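Local coordinates for bacterial Pleckstrin homology domain-containing protein (Shewanella loihica PV-4, PDB 3DCX), which is of unknown function but adopts a pleckstrin-homology fold of the bacterial type and forms a five-chain assembly in the crystal, at residues L26-R31 against F37-K42; L46-G51 against K56-S61. All coordinates share one frame; numbering follows the deposited sequence. Where two conformers were deposited one is given.

Interaction 1 (L26-R31 against F37-K42)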
ATOM      1  N   LEU A  26      13.250 -10.367  20.549  1.00 30.24           N
ATOM      2  CA  LEU A  26      14.312  -9.423  20.240  1.00 30.31           C
ATOM      3  C   LEU A  26      15.457 -10.118  19.524  1.00 29.00           C
ATOM      4  O   LEU A  26      15.828 -11.233  19.878  1.00 28.70           O
ATOM      5  CB  LEU A  26      14.809  -8.760  21.521  1.00 29.81           C
ATOM      6  CG  LEU A  26      13.757  -7.967  22.300  1.00 32.58           C
ATOM      7  CD1 LEU A  26      14.477  -7.307  23.428  1.00 28.01           C
ATOM      8  CD2 LEU A  26      13.039  -6.933  21.471  1.00 31.90           C
ATOM      9  N   ALA A  27      15.994  -9.488  18.488  1.00 27.96           N
ATOM     10  CA  ALA A  27      17.110 -10.087  17.738  1.00 30.62           C
ATOM     11  C   ALA A  27      18.419  -9.361  18.029  1.00 30.42           C
ATOM     12  O   ALA A  27      19.491  -9.971  18.126  1.00 28.34           O
ATOM     13  CB  ALA A  27      16.819 -10.110  16.190  1.00 28.64           C
ATOM     14  N   LEU A  28      18.327  -8.050  18.163  1.00 29.05           N
ATOM     15  CA  LEU A  28      19.505  -7.217  18.193  1.00 29.50           C
ATOM     16  C   LEU A  28      19.129  -5.826  18.669  1.00 28.92           C
ATOM     17  O   LEU A  28      18.086  -5.292  18.283  1.00 27.72           O
ATOM     18  CB  LEU A  28      20.062  -7.148  16.780  1.00 31.93           C
ATOM     19  CG  LEU A  28      21.448  -6.612  16.490  1.00 35.04           C
ATOM     20  CD1 LEU A  28      22.546  -7.290  17.355  1.00 38.57           C
ATOM     21  CD2 LEU A  28      21.674  -6.836  15.004  1.00 36.70           C
ATOM     22  N   ALA A  29      19.986  -5.218  19.483  1.00 26.00           N
ATOM     23  CA  ALA A  29      19.743  -3.870  19.892  1.00 26.36           C
ATOM     24  C   ALA A  29      20.998  -3.070  20.165  1.00 26.82           C
ATOM     25  O   ALA A  29      21.935  -3.555  20.779  1.00 25.24           O
ATOM     26  CB  ALA A  29      18.813  -3.833  21.110  1.00 25.51           C
ATOM     27  N   TYR A  30      20.968  -1.812  19.719  1.00 26.47           N
ATOM     28  CA  TYR A  30      22.087  -0.906  19.910  1.00 27.81           C
ATOM     29  C   TYR A  30      21.634   0.373  20.619  1.00 28.83           C
ATOM     30  O   TYR A  30      20.547   0.897  20.382  1.00 28.58           O
ATOM     31  CB  TYR A  30      22.741  -0.563  18.571  1.00 28.27           C
ATOM     32  CG  TYR A  30      23.360  -1.748  17.876  1.00 28.64           C
ATOM     33  CD1 TYR A  30      24.585  -2.262  18.303  1.00 30.62           C
ATOM     34  CD2 TYR A  30      22.726  -2.373  16.804  1.00 31.83           C
ATOM     35  CE1 TYR A  30      25.165  -3.376  17.675  1.00 30.92           C
ATOM     36  CE2 TYR A  30      23.318  -3.488  16.157  1.00 32.26           C
ATOM     37  CZ  TYR A  30      24.521  -3.978  16.606  1.00 31.17           C
ATOM     38  OH  TYR A  30      25.110  -5.077  15.999  1.00 37.96           O
ATOM     39  N   ARG A  31      22.499   0.879  21.483  1.00 29.59           N
ATOM     40  CA  ARG A  31      22.318   2.193  22.060  1.00 31.93           C
ATOM     41  C   ARG A  31      23.315   3.218  21.495  1.00 32.07           C
ATOM     42  O   ARG A  31      24.496   2.943  21.277  1.00 32.21           O
ATOM     43  CB  ARG A  31      22.445   2.114  23.575  1.00 33.38           C
ATOM     44  CG  ARG A  31      21.899   3.347  24.288  1.00 39.14           C
ATOM     45  CD  ARG A  31      22.523   3.521  25.651  1.00 48.81           C
ATOM     46  NE  ARG A  31      21.826   2.796  26.699  1.00 51.66           N
ATOM     47  CZ  ARG A  31      22.130   1.571  27.108  1.00 55.61           C
ATOM     48  NH1 ARG A  31      23.128   0.888  26.547  1.00 59.48           N
ATOM     49  NH2 ARG A  31      21.419   1.027  28.084  1.00 52.27           N
ATOM     50  N   PHE A  37      18.105   1.614  19.017  1.00 29.00           N
ATOM     51  CA  PHE A  37      17.637   1.046  17.777  1.00 28.77           C
ATOM     52  C   PHE A  37      17.470  -0.462  18.019  1.00 29.74           C
ATOM     53  O   PHE A  37      18.454  -1.180  18.241  1.00 30.01           O
ATOM     54  CB  PHE A  37      18.688   1.329  16.721  1.00 30.56           C
ATOM     55  CG  PHE A  37      18.183   1.266  15.330  1.00 32.68           C
ATOM     56  CD1 PHE A  37      18.007   0.067  14.701  1.00 40.05           C
ATOM     57  CD2 PHE A  37      17.874   2.420  14.644  1.00 39.89           C
ATOM     58  CE1 PHE A  37      17.542   0.008  13.388  1.00 38.52           C
ATOM     59  CE2 PHE A  37      17.407   2.363  13.331  1.00 38.67           C
ATOM     60  CZ  PHE A  37      17.261   1.145  12.708  1.00 35.49           C
ATOM     61  N   VAL A  38      16.223  -0.932  18.027  1.00 27.56           N
ATOM     62  CA  VAL A  38      15.944  -2.305  18.432  1.00 28.26           C
ATOM     63  C   VAL A  38      15.413  -3.085  17.239  1.00 27.06           C
ATOM     64  O   VAL A  38      14.517  -2.610  16.543  1.00 27.80           O
ATOM     65  CB  VAL A  38      14.966  -2.327  19.605  1.00 27.14           C
ATOM     66  CG1 VAL A  38      14.648  -3.779  20.050  1.00 23.97           C
ATOM     67  CG2 VAL A  38      15.554  -1.513  20.747  1.00 24.77           C
ATOM     68  N   PHE A  39      16.028  -4.226  16.969  1.00 25.28           N
ATOM     69  CA  PHE A  39      15.527  -5.155  15.952  1.00 26.22           C
ATOM     70  C   PHE A  39      14.801  -6.271  16.637  1.00 25.97           C
ATOM     71  O   PHE A  39      15.404  -7.030  17.396  1.00 24.46           O
ATOM     72  CB  PHE A  39      16.654  -5.776  15.132  1.00 25.83           C
ATOM     73  CG  PHE A  39      17.446  -4.799  14.353  1.00 26.44           C
ATOM     74  CD1 PHE A  39      18.413  -4.004  14.983  1.00 33.54           C
ATOM     75  CD2 PHE A  39      17.264  -4.682  12.982  1.00 31.14           C
ATOM     76  CE1 PHE A  39      19.163  -3.087  14.249  1.00 31.61           C
ATOM     77  CE2 PHE A  39      18.008  -3.768  12.234  1.00 30.46           C
ATOM     78  CZ  PHE A  39      18.953  -2.978  12.860  1.00 32.65           C
ATOM     79  N   THR A  40      13.506  -6.385  16.379  1.00 26.48           N
ATOM     80  CA  THR A  40      12.770  -7.559  16.802  1.00 25.78           C
ATOM     81  C   THR A  40      12.590  -8.501  15.598  1.00 26.06           C
ATOM     82  O   THR A  40      13.120  -8.253  14.514  1.00 25.84           O
ATOM     83  CB  THR A  40      11.453  -7.182  17.454  1.00 24.21           C
ATOM     84  OG1 THR A  40      10.405  -7.104  16.459  1.00 24.94           O
ATOM     85  CG2 THR A  40      11.608  -5.878  18.252  1.00 22.98           C
ATOM     86  N   ASN A  41      11.886  -9.605  15.783  1.00 27.66           N
ATOM     87  CA  ASN A  41      11.533 -10.426  14.622  1.00 28.00           C
ATOM     88  C   ASN A  41      10.336  -9.891  13.790  1.00 28.75           C
ATOM     89  O   ASN A  41       9.988 -10.480  12.778  1.00 27.02           O
ATOM     90  CB  ASN A  41      11.328 -11.896  15.006  1.00 27.80           C
ATOM     91  CG  ASN A  41      10.209 -12.111  15.961  1.00 30.65           C
ATOM     92  OD1 ASN A  41       9.732 -11.193  16.633  1.00 27.46           O
ATOM     93  ND2 ASN A  41       9.777 -13.350  16.047  1.00 32.05           N
ATOM     94  N   LYS A  42       9.728  -8.789  14.222  1.00 29.97           N
ATOM     95  CA  LYS A  42       8.533  -8.203  13.589  1.00 29.05           C
ATOM     96  C   LYS A  42       8.695  -6.742  13.152  1.00 27.69           C
ATOM     97  O   LYS A  42       7.963  -6.257  12.290  1.00 25.55           O
ATOM     98  CB  LYS A  42       7.386  -8.234  14.576  1.00 29.91           C
ATOM     99  CG  LYS A  42       7.073  -9.574  15.173  1.00 32.58           C
ATOM    100  CD  LYS A  42       6.299 -10.434  14.244  1.00 40.52           C
ATOM    101  CE  LYS A  42       5.747 -11.641  14.977  1.00 46.49           C
ATOM    102  NZ  LYS A  42       5.743 -12.795  14.071  1.00 47.89           N
TER
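A classic beta bulge sits where Ala27 and Leu28 face Phe39 in the antiparallel hairpin of strands 26-32 and 35-40. Phe39 O takes both N-H groups, Ala27 N at 2.8 Å and Leu28 N at 3.2 Å, the second in the carbonyl plane on a lone pair. Phe39 N returns a bond to Leu28 O, and a regular pair between Tyr30 and Phe37 follows. This hairpin belongs to the first sheet of the PH-like domain, and its two faces differ. On one, the Phe39 ring turns its edge to Leu28 O, while its CD1 packs 4.0 Å from Leu28 CB; with CG anti to the carbonyl carbon (chi1 -62°), Phe39 brings CE1 to the edge of the Tyr30 ring. Helix 105-116 covers this side, and Tyr30 OH bonds to Asp104 N. On the other, Leu26 CD2 touches Thr40 CG2 at 3.7 Å and Val38 CG1 at 3.8 Å, beneath helix 9-16. Thr40 OG1 accepts from Lys42 N at 2.9 Å, an ST turn, and also bonds to Glu24 and Arg43 N. A valine in place of Thr40 would probably deprive Lys42 N of its acceptor and Glu24 of its hydroxyl partner, freeing the turn to shift.

Interaction 2 (L46-G51 against K56-S61)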
ATOM      1  N   LEU A  46      12.381   2.279  17.322  1.00 29.54           N
ATOM      2  CA  LEU A  46      13.319   3.366  17.432  1.00 31.22           C
ATOM      3  C   LEU A  46      12.903   4.181  18.645  1.00 29.24           C
ATOM      4  O   LEU A  46      11.818   4.760  18.676  1.00 27.89           O
ATOM      5  CB  LEU A  46      13.351   4.220  16.157  1.00 33.84           C
ATOM      6  CG  LEU A  46      13.352   3.537  14.783  1.00 38.88           C
ATOM      7  CD1 LEU A  46      13.823   4.533  13.750  1.00 47.75           C
ATOM      8  CD2 LEU A  46      14.207   2.290  14.748  1.00 44.16           C
ATOM      9  N   ILE A  47      13.755   4.164  19.661  1.00 29.19           N
ATOM     10  CA  ILE A  47      13.514   4.869  20.923  1.00 28.78           C
ATOM     11  C   ILE A  47      14.358   6.137  20.991  1.00 29.78           C
ATOM     12  O   ILE A  47      15.582   6.066  21.159  1.00 29.99           O
ATOM     13  CB  ILE A  47      13.848   3.973  22.122  1.00 29.40           C
ATOM     14  CG1 ILE A  47      13.033   2.670  22.049  1.00 27.48           C
ATOM     15  CG2 ILE A  47      13.602   4.746  23.440  1.00 29.29           C
ATOM     16  CD1 ILE A  47      13.310   1.666  23.158  1.00 28.12           C
ATOM     17  N   ASP A  48      13.712   7.287  20.832  1.00 27.43           N
ATOM     18  CA  ASP A  48      14.409   8.545  20.827  0.50 28.25           C
ATOM     19  C   ASP A  48      13.982   9.332  22.074  1.00 30.38           C
ATOM     20  O   ASP A  48      12.791   9.451  22.376  1.00 29.76           O
ATOM     21  CB  ASP A  48      14.125   9.306  19.518  0.50 28.09           C
ATOM     22  CG  ASP A  48      14.506   8.495  18.240  0.50 31.75           C
ATOM     23  OD1 ASP A  48      15.470   7.692  18.253  0.50 24.59           O
ATOM     24  OD2 ASP A  48      13.816   8.667  17.203  0.50 41.59           O
ATOM     25  N   LYS A  49      14.964   9.850  22.796  1.00 32.08           N
ATOM     26  CA  LYS A  49      14.705  10.677  23.975  1.00 34.65           C
ATOM     27  C   LYS A  49      15.184  12.109  23.701  1.00 34.68           C
ATOM     28  O   LYS A  49      16.227  12.327  23.072  1.00 37.13           O
ATOM     29  CB  LYS A  49      15.373  10.092  25.215  1.00 33.26           C
ATOM     30  CG  LYS A  49      15.027   8.613  25.475  1.00 33.10           C
ATOM     31  CD  LYS A  49      15.612   8.149  26.792  1.00 36.85           C
ATOM     32  CE  LYS A  49      14.876   6.962  27.366  1.00 40.09           C
ATOM     33  NZ  LYS A  49      15.269   6.792  28.769  1.00 38.34           N
ATOM     34  N   GLN A  50      14.403  13.074  24.158  1.00 31.52           N
ATOM     35  CA  GLN A  50      14.739  14.475  23.997  1.00 35.10           C
ATOM     36  C   GLN A  50      14.632  15.217  25.320  1.00 30.44           C
ATOM     37  O   GLN A  50      13.961  14.760  26.241  1.00 29.95           O
ATOM     38  CB  GLN A  50      13.803  15.107  22.965  1.00 37.37           C
ATOM     39  CG  GLN A  50      14.096  14.675  21.530  1.00 43.68           C
ATOM     40  CD  GLN A  50      13.055  15.185  20.572  1.00 45.08           C
ATOM     41  OE1 GLN A  50      11.863  14.856  20.692  1.00 59.61           O
ATOM     42  NE2 GLN A  50      13.490  15.999  19.603  1.00 57.02           N
ATOM     43  N   GLY A  51      15.290  16.365  25.376  1.00 27.79           N
ATOM     44  CA  GLY A  51      15.253  17.261  26.526  1.00 26.89           C
ATOM     45  C   GLY A  51      16.480  16.994  27.357  1.00 24.22           C
ATOM     46  O   GLY A  51      17.133  15.987  27.158  1.00 23.88           O
ATOM     47  N   LYS A  56      11.100  13.367  27.346  1.00 34.21           N
ATOM     48  CA  LYS A  56      10.312  13.390  26.117  0.50 32.42           C
ATOM     49  C   LYS A  56      10.764  12.171  25.298  1.00 33.46           C
ATOM     50  O   LYS A  56      11.833  12.177  24.706  1.00 34.76           O
ATOM     51  CB  LYS A  56      10.536  14.729  25.382  0.50 32.19           C
ATOM     52  CG  LYS A  56       9.745  14.957  24.076  0.50 31.21           C
ATOM     53  CD  LYS A  56       8.263  14.606  24.200  0.50 31.56           C
ATOM     54  CE  LYS A  56       7.393  15.429  23.259  0.50 31.03           C
ATOM     55  NZ  LYS A  56       6.721  16.551  23.982  0.50 31.91           N
ATOM     56  N   VAL A  57       9.967  11.108  25.313  1.00 31.40           N
ATOM     57  CA  VAL A  57      10.383   9.822  24.724  1.00 30.46           C
ATOM     58  C   VAL A  57       9.408   9.393  23.647  1.00 30.91           C
ATOM     59  O   VAL A  57       8.218   9.476  23.851  1.00 29.73           O
ATOM     60  CB  VAL A  57      10.465   8.703  25.784  1.00 29.36           C
ATOM     61  CG1 VAL A  57      10.955   7.392  25.158  1.00 27.60           C
ATOM     62  CG2 VAL A  57      11.390   9.104  26.934  1.00 27.76           C
ATOM     63  N   SER A  58       9.919   8.976  22.493  1.00 29.51           N
ATOM     64  CA  SER A  58       9.091   8.328  21.506  1.00 26.52           C
ATOM     65  C   SER A  58       9.529   6.902  21.215  1.00 26.64           C
ATOM     66  O   SER A  58      10.707   6.582  21.184  1.00 28.62           O
ATOM     67  CB  SER A  58       9.015   9.127  20.214  1.00 27.05           C
ATOM     68  OG  SER A  58      10.295   9.442  19.759  1.00 33.03           O
ATOM     69  N   TYR A  59       8.551   6.044  21.008  1.00 25.59           N
ATOM     70  CA  TYR A  59       8.792   4.695  20.515  1.00 27.15           C
ATOM     71  C   TYR A  59       8.132   4.612  19.141  1.00 25.16           C
ATOM     72  O   TYR A  59       6.902   4.610  19.040  1.00 25.87           O
ATOM     73  CB  TYR A  59       8.164   3.644  21.443  1.00 28.11           C
ATOM     74  CG  TYR A  59       8.836   3.380  22.781  1.00 28.34           C
ATOM     75  CD1 TYR A  59       9.593   4.335  23.453  1.00 37.37           C
ATOM     76  CD2 TYR A  59       8.678   2.152  23.390  1.00 31.42           C
ATOM     77  CE1 TYR A  59      10.182   4.046  24.694  1.00 34.85           C
ATOM     78  CE2 TYR A  59       9.249   1.854  24.591  1.00 33.25           C
ATOM     79  CZ  TYR A  59       9.980   2.792  25.258  1.00 35.59           C
ATOM     80  OH  TYR A  59      10.520   2.418  26.477  1.00 35.83           O
ATOM     81  N   HIS A  60       8.959   4.589  18.104  1.00 24.79           N
ATOM     82  CA  HIS A  60       8.506   4.475  16.738  1.00 26.12           C
ATOM     83  C   HIS A  60       8.708   3.028  16.289  1.00 25.09           C
ATOM     84  O   HIS A  60       9.844   2.543  16.190  1.00 25.46           O
ATOM     85  CB  HIS A  60       9.285   5.457  15.865  1.00 27.50           C
ATOM     86  CG  HIS A  60       8.779   5.551  14.464  1.00 28.86           C
ATOM     87  ND1 HIS A  60       9.510   6.133  13.456  1.00 41.80           N
ATOM     88  CD2 HIS A  60       7.656   5.070  13.886  1.00 33.68           C
ATOM     89  CE1 HIS A  60       8.834   6.043  12.321  1.00 47.44           C
ATOM     90  NE2 HIS A  60       7.706   5.399  12.555  1.00 32.45           N
ATOM     91  N   SER A  61       7.604   2.339  16.022  1.00 23.64           N
ATOM     92  CA  SER A  61       7.640   0.974  15.460  1.00 24.79           C
ATOM     93  C   SER A  61       7.593   0.981  13.939  1.00 25.82           C
ATOM     94  O   SER A  61       6.658   1.546  13.325  1.00 23.38           O
ATOM     95  CB  SER A  61       6.484   0.135  15.993  1.00 24.81           C
ATOM     96  OG  SER A  61       6.550   0.019  17.407  1.00 24.83           O
TER
HETATM   97  O   HOH W   1      11.487   7.348  17.971  1.00 26.38           O
HETATM   98  O   HOH W   2      11.467  12.290  21.546  1.00 41.83           O
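The Tyr59 ring carries Ile47 on one face and Val57 CG1 at its edge, in plane. Ile47 CG1 stands over that face in a CH-pi contact, 4.1 Å from the Tyr59 ring centroid and 13° off the normal, and Ile47 CG2 comes to 3.7 Å from Tyr59 CE1. The two side chains run side by side and point the same way, as a non-hydrogen-bonded pair in the antiparallel hairpin of strands 43-50 and 56-63 allows. Ile47 puts its branches to different uses: CG1, anti to the carbonyl carbon (chi1 -57°), covers the ring, while CG2 also reaches Val57 CG1. Farther along this face, Lys49 lies extended beside Val57, its CG 3.9 Å from Val57 CG2.

The hydrogen-bonded pairs are Leu46 with His60, Asp48 with Ser58 and Gln50 with Lys56. The first is tight, with His60 N to Leu46 O almost straight at 178°; in the last, Gln50 N keeps a 2.8 Å bond to Lys56 O, while the return bond from Lys56 N to Gln50 O is weak. Strand 56-63 is the outermost of its sheet within the chain, but residues 58-61 pair with an antiparallel strand of the second subunit. There His60 NE2 bonds to His69 of that subunit, and the His60 ring also meets the ring of Trp87 of the second subunit.

On the face of Asp48 and Ser58, a water hydrogen-bonds to Leu46 O at 2.7 Å and to Ser58 OG. A second water lies between Gln50 OE1, at 2.7 Å, and Lys56 O, at 3.2 Å.

Overall arrangement
From the N terminus, the chain lays down strand 5-6, passes helix 9-16 and enters strand 26-32, then turns back within a few residues into strand 35-40; interaction 1 closes that hairpin. A short turn leads into strand 43-50, which pairs with strand 35-40 before a five-residue loop brings in strand 56-63, where interaction 2 closes. The two contacts are therefore in series, neither nested nor crossed, with centres about 15 Å apart. Their shared border is the neighbouring strand pair 35-40 and 43-50, where Phe37 CE2 packs 3.5 Å from Leu46 CD2. That pairing joins the two hairpins into one antiparallel sheet, running from strand 5-6, beyond 26-32, to the subunit interface.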